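PDB 3PE7: oligogalacturonate lyase, which cleaves short oligogalacturonates, breakdown products of pectin, by beta-elimination in the bacterial cytoplasm and binds manganese and calcium ions. Local coordinates for residues A[136-141]-A[221-226]; A[170-175]-A[181-186]; A[194-197]-A[201-204]. One frame throughout, in Å; residues are numbered along the deposited sequence.

Contact 1: A[136-141]-A[221-226]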
loop_
_atom_site.group_PDB
_atom_site.type_symbol
_atom_site.label_atom_id
_atom_site.label_comp_id
_atom_site.label_asym_id
_atom_site.label_seq_id
_atom_site.Cartn_x
_atom_site.Cartn_y
_atom_site.Cartn_z
ATOM N N CYS A 136 12.633 7.320 9.200
ATOM C CA CYS A 136 12.901 7.688 7.799
ATOM C C CYS A 136 14.399 7.955 7.595
ATOM O O CYS A 136 14.794 9.002 7.070
ATOM C CB CYS A 136 12.017 8.857 7.344
ATOM S SG CYS A 136 11.811 8.942 5.545
ATOM N N THR A 137 15.207 6.993 8.042
ATOM C CA THR A 137 16.656 7.035 7.854
ATOM C C THR A 137 17.171 5.849 7.050
ATOM O O THR A 137 18.327 5.865 6.581
ATOM C CB THR A 137 17.412 7.095 9.215
ATOM O OG1 THR A 137 17.077 5.946 10.019
ATOM C CG2 THR A 137 17.107 8.382 9.952
ATOM N N LYS A 138 16.317 4.830 6.886
ATOM C CA LYS A 138 16.652 3.577 6.189
ATOM C C LYS A 138 15.449 3.084 5.377
ATOM O O LYS A 138 14.315 3.389 5.721
ATOM C CB LYS A 138 17.058 2.475 7.172
ATOM C CG LYS A 138 18.416 2.705 7.866
ATOM C CD LYS A 138 18.672 1.671 8.938
ATOM C CE LYS A 138 17.896 2.015 10.194
ATOM N NZ LYS A 138 18.273 1.157 11.369
ATOM N N LEU A 139 15.722 2.331 4.311
ATOM C CA LEU A 139 14.680 1.690 3.493
ATOM C C LEU A 139 14.959 0.212 3.357
ATOM O O LEU A 139 16.123 -0.204 3.347
ATOM C CB LEU A 139 14.688 2.260 2.075
ATOM C CG LEU A 139 14.412 3.714 1.750
ATOM C CD1 LEU A 139 14.556 3.859 0.239
ATOM C CD2 LEU A 139 13.020 4.135 2.191
ATOM N N VAL A 140 13.896 -0.587 3.273
ATOM C CA VAL A 140 14.024 -1.974 2.822
ATOM C C VAL A 140 13.296 -2.161 1.486
ATOM O O VAL A 140 12.280 -1.514 1.222
ATOM C CB VAL A 140 13.557 -3.033 3.853
ATOM C CG1 VAL A 140 14.611 -3.192 4.959
ATOM C CG2 VAL A 140 12.183 -2.695 4.452
ATOM N N GLY A 141 13.846 -3.045 0.652
ATOM C CA GLY A 141 13.247 -3.359 -0.650
ATOM C C GLY A 141 13.844 -4.625 -1.220
ATOM O O GLY A 141 14.823 -5.148 -0.688
ATOM N N ILE A 221 12.573 -11.326 9.975
ATOM C CA ILE A 221 14.025 -11.475 10.111
ATOM C C ILE A 221 14.551 -10.270 10.871
ATOM O O ILE A 221 13.958 -9.176 10.822
ATOM C CB ILE A 221 14.718 -11.631 8.716
ATOM C CG1 ILE A 221 16.153 -12.163 8.847
ATOM C CG2 ILE A 221 14.647 -10.324 7.904
ATOM C CD1 ILE A 221 16.730 -12.658 7.509
ATOM N N ASN A 222 15.650 -10.459 11.595
ATOM C CA ASN A 222 16.317 -9.324 12.212
ATOM C C ASN A 222 16.998 -8.483 11.156
ATOM O O ASN A 222 17.389 -8.997 10.095
ATOM C CB ASN A 222 17.346 -9.778 13.251
ATOM C CG ASN A 222 16.720 -10.452 14.460
ATOM O OD1 ASN A 222 15.509 -10.387 14.695
ATOM N ND2 ASN A 222 17.567 -11.083 15.263
ATOM N N GLU A 223 17.158 -7.198 11.457
ATOM C CA GLU A 223 17.790 -6.250 10.550
ATOM C C GLU A 223 19.182 -6.705 10.115
ATOM O O GLU A 223 19.597 -6.437 8.994
ATOM C CB GLU A 223 17.879 -4.882 11.205
ATOM C CG GLU A 223 18.115 -3.742 10.237
ATOM C CD GLU A 223 18.304 -2.436 10.938
ATOM O OE1 GLU A 223 17.971 -1.394 10.338
ATOM O OE2 GLU A 223 18.775 -2.453 12.104
ATOM N N ASP A 224 19.895 -7.405 10.996
ATOM C CA ASP A 224 21.256 -7.827 10.667
ATOM C C ASP A 224 21.299 -9.159 9.915
ATOM O O ASP A 224 22.385 -9.702 9.675
ATOM C CB ASP A 224 22.129 -7.861 11.929
ATOM C CG ASP A 224 21.660 -8.897 12.941
ATOM O OD1 ASP A 224 20.736 -9.695 12.646
ATOM O OD2 ASP A 224 22.218 -8.920 14.054
ATOM N N GLY A 225 20.126 -9.681 9.532
ATOM C CA GLY A 225 20.040 -10.947 8.810
ATOM C C GLY A 225 19.889 -12.195 9.656
ATOM O O GLY A 225 19.639 -13.287 9.124
ATOM N N THR A 226 20.010 -12.057 10.978
ATOM C CA THR A 226 19.873 -13.207 11.864
ATOM C C THR A 226 18.414 -13.523 12.181
ATOM O O THR A 226 17.528 -12.689 11.967
ATOM C CB THR A 226 20.644 -13.026 13.207
ATOM O OG1 THR A 226 20.061 -11.959 13.966
ATOM C CG2 THR A 226 22.110 -12.743 12.968
#
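A salt bridge between K138 and E223 makes up this surface contact, which joins two neighbouring sheets, its centre about 19 Å from that of the chain. The ammonium NZ of K138 lies 2.8 Å from OE1 of E223 and meets that oxygen on its syn side, the side of OE2, which stays 3.7 Å from NZ. The two side chains cross at about a right angle: E223 reaches over nearly straight from its CB, whereas K138 bends at chi3 (-79°), which turns CE and NZ toward OE1; CD and CE both lie 3.4 Å from it. In this seven-bladed beta-propeller K138 opens strand 138-145 of one blade, and E223 sits just past strand 218-222 of the next, so long, flexible charged side chains can meet across the boundary between the blades. OE1 also receives a hydrogen bond from the hydroxyl of Y195, and NZ has a second carboxylate partner in D200. E223 is the second residue of a type I turn, N222 to G225, closed by G225 N bonding to N222 O. Within it D224 starts an Asx turn, OD1 accepting from T226 N; the same OD1 accepts from T226 OG1. G225 has the positive phi (91°) glycine accepts easily.

Contact 2: A[170-175]-A[181-186]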
loop_
_atom_site.group_PDB
_atom_site.type_symbol
_atom_site.label_atom_id
_atom_site.label_comp_id
_atom_site.label_asym_id
_atom_site.label_seq_id
_atom_site.Cartn_x
_atom_site.Cartn_y
_atom_site.Cartn_z
ATOM N N LEU A 170 17.023 -9.139 -0.200
ATOM C CA LEU A 170 16.330 -8.159 0.621
ATOM C C LEU A 170 17.392 -7.140 1.009
ATOM O O LEU A 170 18.347 -7.470 1.724
ATOM C CB LEU A 170 15.766 -8.865 1.859
ATOM C CG LEU A 170 14.682 -8.166 2.684
ATOM C CD1 LEU A 170 14.227 -9.133 3.785
ATOM C CD2 LEU A 170 15.172 -6.882 3.287
ATOM N N MET A 171 17.240 -5.924 0.503
ATOM C CA MET A 171 18.231 -4.875 0.670
ATOM C C MET A 171 17.826 -3.909 1.753
ATOM O O MET A 171 16.656 -3.611 1.916
ATOM C CB MET A 171 18.418 -4.083 -0.628
ATOM C CG MET A 171 18.940 -4.913 -1.798
ATOM S SD MET A 171 20.558 -5.596 -1.420
ATOM C CE MET A 171 21.500 -4.100 -1.123
ATOM N N ARG A 172 18.802 -3.398 2.488
ATOM C CA ARG A 172 18.517 -2.204 3.243
ATOM C C ARG A 172 19.436 -1.077 2.808
ATOM O O ARG A 172 20.639 -1.292 2.543
ATOM C CB ARG A 172 18.475 -2.458 4.745
ATOM C CG ARG A 172 19.774 -2.682 5.384
ATOM C CD ARG A 172 19.693 -2.256 6.850
ATOM N NE ARG A 172 21.029 -1.937 7.340
ATOM C CZ ARG A 172 21.869 -2.818 7.873
ATOM N NH1 ARG A 172 21.515 -4.090 8.019
ATOM N NH2 ARG A 172 23.067 -2.417 8.277
ATOM N N VAL A 173 18.839 0.102 2.682
ATOM C CA VAL A 173 19.493 1.288 2.152
ATOM C C VAL A 173 19.518 2.384 3.217
ATOM O O VAL A 173 18.497 2.670 3.849
ATOM C CB VAL A 173 18.789 1.812 0.858
ATOM C CG1 VAL A 173 19.338 3.172 0.427
ATOM C CG2 VAL A 173 18.929 0.805 -0.293
ATOM N N ASP A 174 20.696 2.974 3.413
ATOM C CA ASP A 174 20.863 4.127 4.289
ATOM C C ASP A 174 20.540 5.407 3.530
ATOM O O ASP A 174 21.182 5.725 2.512
ATOM C CB ASP A 174 22.306 4.157 4.806
ATOM C CG ASP A 174 22.524 5.193 5.894
ATOM O OD1 ASP A 174 22.231 6.391 5.677
ATOM O OD2 ASP A 174 23.028 4.791 6.970
ATOM N N LEU A 175 19.547 6.147 4.021
ATOM C CA LEU A 175 19.079 7.351 3.335
ATOM C C LEU A 175 20.040 8.546 3.388
ATOM O O LEU A 175 19.975 9.438 2.525
ATOM C CB LEU A 175 17.686 7.765 3.818
ATOM C CG LEU A 175 16.474 6.921 3.396
ATOM C CD1 LEU A 175 15.221 7.472 4.039
ATOM C CD2 LEU A 175 16.289 6.830 1.860
ATOM N N THR A 181 23.115 -2.619 2.100
ATOM C CA THR A 181 23.515 -3.880 2.723
ATOM C C THR A 181 22.517 -4.988 2.400
ATOM O O THR A 181 21.293 -4.782 2.471
ATOM C CB THR A 181 23.591 -3.753 4.275
ATOM O OG1 THR A 181 24.311 -2.568 4.621
ATOM C CG2 THR A 181 24.278 -4.961 4.903
ATOM N N VAL A 182 23.030 -6.164 2.062
ATOM C CA VAL A 182 22.168 -7.321 1.852
ATOM C C VAL A 182 21.809 -7.906 3.207
ATOM O O VAL A 182 22.697 -8.272 4.001
ATOM C CB VAL A 182 22.830 -8.409 0.949
ATOM C CG1 VAL A 182 21.905 -9.619 0.794
ATOM C CG2 VAL A 182 23.209 -7.832 -0.409
ATOM N N ILE A 183 20.509 -7.995 3.483
ATOM C CA ILE A 183 20.021 -8.601 4.718
ATOM C C ILE A 183 19.860 -10.108 4.501
ATOM O O ILE A 183 20.150 -10.916 5.387
ATOM C CB ILE A 183 18.667 -7.947 5.180
ATOM C CG1 ILE A 183 18.845 -6.452 5.464
ATOM C CG2 ILE A 183 18.102 -8.639 6.412
ATOM C CD1 ILE A 183 17.589 -5.776 6.104
ATOM N N LEU A 184 19.406 -10.476 3.301
ATOM C CA LEU A 184 19.073 -11.854 2.962
ATOM C C LEU A 184 19.121 -12.034 1.451
ATOM O O LEU A 184 18.712 -11.145 0.700
ATOM C CB LEU A 184 17.667 -12.209 3.467
ATOM C CG LEU A 184 17.064 -13.572 3.132
ATOM C CD1 LEU A 184 17.779 -14.740 3.826
ATOM C CD2 LEU A 184 15.556 -13.581 3.469
ATOM N N GLN A 185 19.628 -13.182 1.009
ATOM C CA GLN A 185 19.623 -13.517 -0.418
ATOM C C GLN A 185 19.340 -15.000 -0.575
ATOM O O GLN A 185 20.019 -15.835 0.038
ATOM C CB GLN A 185 20.939 -13.117 -1.100
ATOM C CG GLN A 185 20.978 -13.441 -2.603
ATOM C CD GLN A 185 22.170 -12.821 -3.297
ATOM O OE1 GLN A 185 22.428 -11.619 -3.159
ATOM N NE2 GLN A 185 22.898 -13.635 -4.067
ATOM N N GLU A 186 18.298 -15.314 -1.354
ATOM C CA GLU A 186 17.830 -16.685 -1.570
ATOM C C GLU A 186 17.347 -16.869 -2.998
ATOM O O GLU A 186 16.957 -15.896 -3.650
ATOM C CB GLU A 186 16.668 -17.033 -0.624
ATOM C CG GLU A 186 17.046 -17.056 0.856
ATOM C CD GLU A 186 15.881 -17.412 1.774
ATOM O OE1 GLU A 186 14.710 -17.089 1.438
ATOM O OE2 GLU A 186 16.145 -18.006 2.846
#
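R172 and T181 lie side by side across the outermost hairpin of a propeller blade, strands 168-174 and 180-186, while I183 crosses R172 at about a right angle and touches its CB and CG with CD1. R172 begins with CG wedged between the backbone N and the carbonyl carbon (chi1 73°) and then runs extended to NE, a course that carries the guanidinium past T181, whose OG1 sits over one of its faces near the rim, 3.9 Å from NH2 and too far for a hydrogen bond. The aliphatic part of the arginine serves as a hydrophobic surface: its CB meets CD1 of I183 at 3.7 Å. From another direction CD2 of L170 approaches the same CD1 at 3.9 Å, so the isoleucine methyl touches both a leucine and an arginine stem.

The pairing is antiparallel but interrupted by a classic beta bulge, in which I183 and L184 both face L170. O of L170 accepts from N of I183 and N of L170 donates to O of L184, each at 2.8 Å; beyond the bulge R172 and T181 form a regular hydrogen-bonded pair. The extra residue lets I183 and L184 lie near L170 together, CB of L184 packing against CB of L170.

M171 and V182 make the non-hydrogen-bonded pair on the reverse face, where flexible thioether and branched valine fit closely. The bend at chi2 (-61°) swings SD toward V182, and that at chi3 turns CE against the backbone of T181; SD rests 3.6 Å from CG2 of V182.

Contact 3: A[194-197]-A[201-204]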
loop_
_atom_site.group_PDB
_atom_site.type_symbol
_atom_site.label_atom_id
_atom_site.label_comp_id
_atom_site.label_asym_id
_atom_site.label_seq_id
_atom_site.Cartn_x
_atom_site.Cartn_y
_atom_site.Cartn_z
ATOM N N ILE A 194 8.865 -4.988 4.960
ATOM C CA ILE A 194 8.304 -3.854 5.681
ATOM C C ILE A 194 8.968 -3.785 7.064
ATOM O O ILE A 194 8.861 -4.736 7.850
ATOM C CB ILE A 194 6.748 -3.958 5.796
ATOM C CG1 ILE A 194 6.309 -5.402 6.071
ATOM C CG2 ILE A 194 6.051 -3.387 4.503
ATOM C CD1 ILE A 194 4.804 -5.639 6.340
ATOM N N TYR A 195 9.669 -2.687 7.332
ATOM C CA TYR A 195 10.191 -2.407 8.690
ATOM C C TYR A 195 9.025 -2.412 9.690
ATOM O O TYR A 195 7.975 -1.840 9.408
ATOM C CB TYR A 195 10.860 -1.028 8.747
ATOM C CG TYR A 195 12.363 -1.028 8.566
ATOM C CD1 TYR A 195 12.956 -0.379 7.475
ATOM C CD2 TYR A 195 13.196 -1.637 9.511
ATOM C CE1 TYR A 195 14.353 -0.369 7.316
ATOM C CE2 TYR A 195 14.560 -1.635 9.366
ATOM C CZ TYR A 195 15.138 -0.997 8.273
ATOM O OH TYR A 195 16.500 -0.990 8.155
ATOM N N ARG A 196 9.217 -3.030 10.857
ATOM C CA ARG A 196 8.253 -2.884 11.948
ATOM C C ARG A 196 8.303 -1.434 12.435
ATOM O O ARG A 196 9.382 -0.942 12.776
ATOM C CB ARG A 196 8.600 -3.816 13.108
ATOM C CG ARG A 196 7.601 -3.708 14.279
ATOM C CD ARG A 196 7.932 -4.743 15.367
ATOM N NE ARG A 196 6.980 -4.694 16.487
ATOM C CZ ARG A 196 7.210 -5.274 17.668
ATOM N NH1 ARG A 196 6.301 -5.228 18.631
ATOM N NH2 ARG A 196 8.366 -5.907 17.884
ATOM N N PRO A 197 7.145 -0.732 12.456
ATOM C CA PRO A 197 7.170 0.621 12.999
ATOM C C PRO A 197 7.787 0.651 14.410
ATOM O O PRO A 197 7.436 -0.177 15.255
ATOM C CB PRO A 197 5.690 1.007 13.048
ATOM C CG PRO A 197 5.063 0.248 11.928
ATOM C CD PRO A 197 5.811 -1.084 11.933
ATOM N N SER A 201 14.889 -3.327 14.428
ATOM C CA SER A 201 15.467 -4.656 14.547
ATOM C C SER A 201 14.594 -5.750 13.902
ATOM O O SER A 201 15.057 -6.877 13.721
ATOM C CB SER A 201 15.749 -4.985 16.019
ATOM O OG SER A 201 16.854 -4.220 16.524
ATOM N N THR A 202 13.348 -5.419 13.545
ATOM C CA THR A 202 12.424 -6.401 12.982
ATOM C C THR A 202 11.955 -6.016 11.570
ATOM O O THR A 202 11.402 -4.939 11.364
ATOM C CB THR A 202 11.193 -6.600 13.889
ATOM O OG1 THR A 202 11.629 -7.003 15.197
ATOM C CG2 THR A 202 10.280 -7.693 13.354
ATOM N N VAL A 203 12.188 -6.914 10.616
ATOM C CA VAL A 203 11.687 -6.733 9.250
ATOM C C VAL A 203 10.779 -7.898 8.869
ATOM O O VAL A 203 11.172 -9.074 8.981
ATOM C CB VAL A 203 12.864 -6.612 8.227
ATOM C CG1 VAL A 203 12.340 -6.409 6.783
ATOM C CG2 VAL A 203 13.816 -5.476 8.627
ATOM N N ALA A 204 9.549 -7.586 8.442
ATOM C CA ALA A 204 8.652 -8.603 7.930
ATOM C C ALA A 204 8.853 -8.651 6.429
ATOM O O ALA A 204 9.207 -7.646 5.826
ATOM C CB ALA A 204 7.185 -8.277 8.266
#
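The first two strands of a propeller blade, 190-196 and 202-207, form an antiparallel beta hairpin, and this contact lies near its turn, where I194 pairs with A204 and Y195 with V203. The short strand axes pass 4.7 Å apart with 143° between their directions, antiparallel with a strong twist. I194 and A204 exchange two backbone bonds, N of I194 to O of A204 at 2.8 Å and N of A204 to O of I194 at 3.0 Å; a third, at 2.9 Å, runs from N of R196 to O of T202.

On one face the small methyl of A204 allows CG1 of I194 to settle 3.7 Å away, helped by an isoleucine chi1 of 40° that places CG1 between the backbone N and the carbonyl carbon. On the reverse face Y195 and V203 make the non-hydrogen-bonded pair. The ring approaches the valine obliquely, with CE2 4.0 Å from CG2. Tyrosine suits the place because its ring packs on the valine while its hydroxyl reaches E223.

R196 couples the hairpin to a calcium site. Fully extended from CG to NE, it sends its guanidinium past T202, whose OG1 lies at its edge near the plane. NH2 forms salt bridges with D199 and with E272, a calcium ligand, and NE binds the backbone O of G249; the nearest atom of the R196 side chain is about 5 Å from the calcium ion, and its charge probably helps balance the carboxylates. T202 OG1 also bonds to D199, and its CB touches the arginine stem, 3.9 Å from CB of R196.

All the touching residues of contact 3 are buried, those of contact 2 only in part, and contact 1 lies at the surface. Contacts 2 and 3 each hold a hairpin within one blade, and their backbone hydrogen bonds are supplemented by apolar pairs; contact 1 links the same two blades through a salt bridge. Its segments belong to the same two sheets: strand 138-145 pairs with 168-174 of contact 2, while strand 218-222 pairs with 202-207 of contact 3. The Y195 hydroxyl also packs against R172 of contact 2, so all three contacts meet there. The arginines differ too: R172 lines the seam between the blades, whereas R196 turns toward the calcium-binding neighbour.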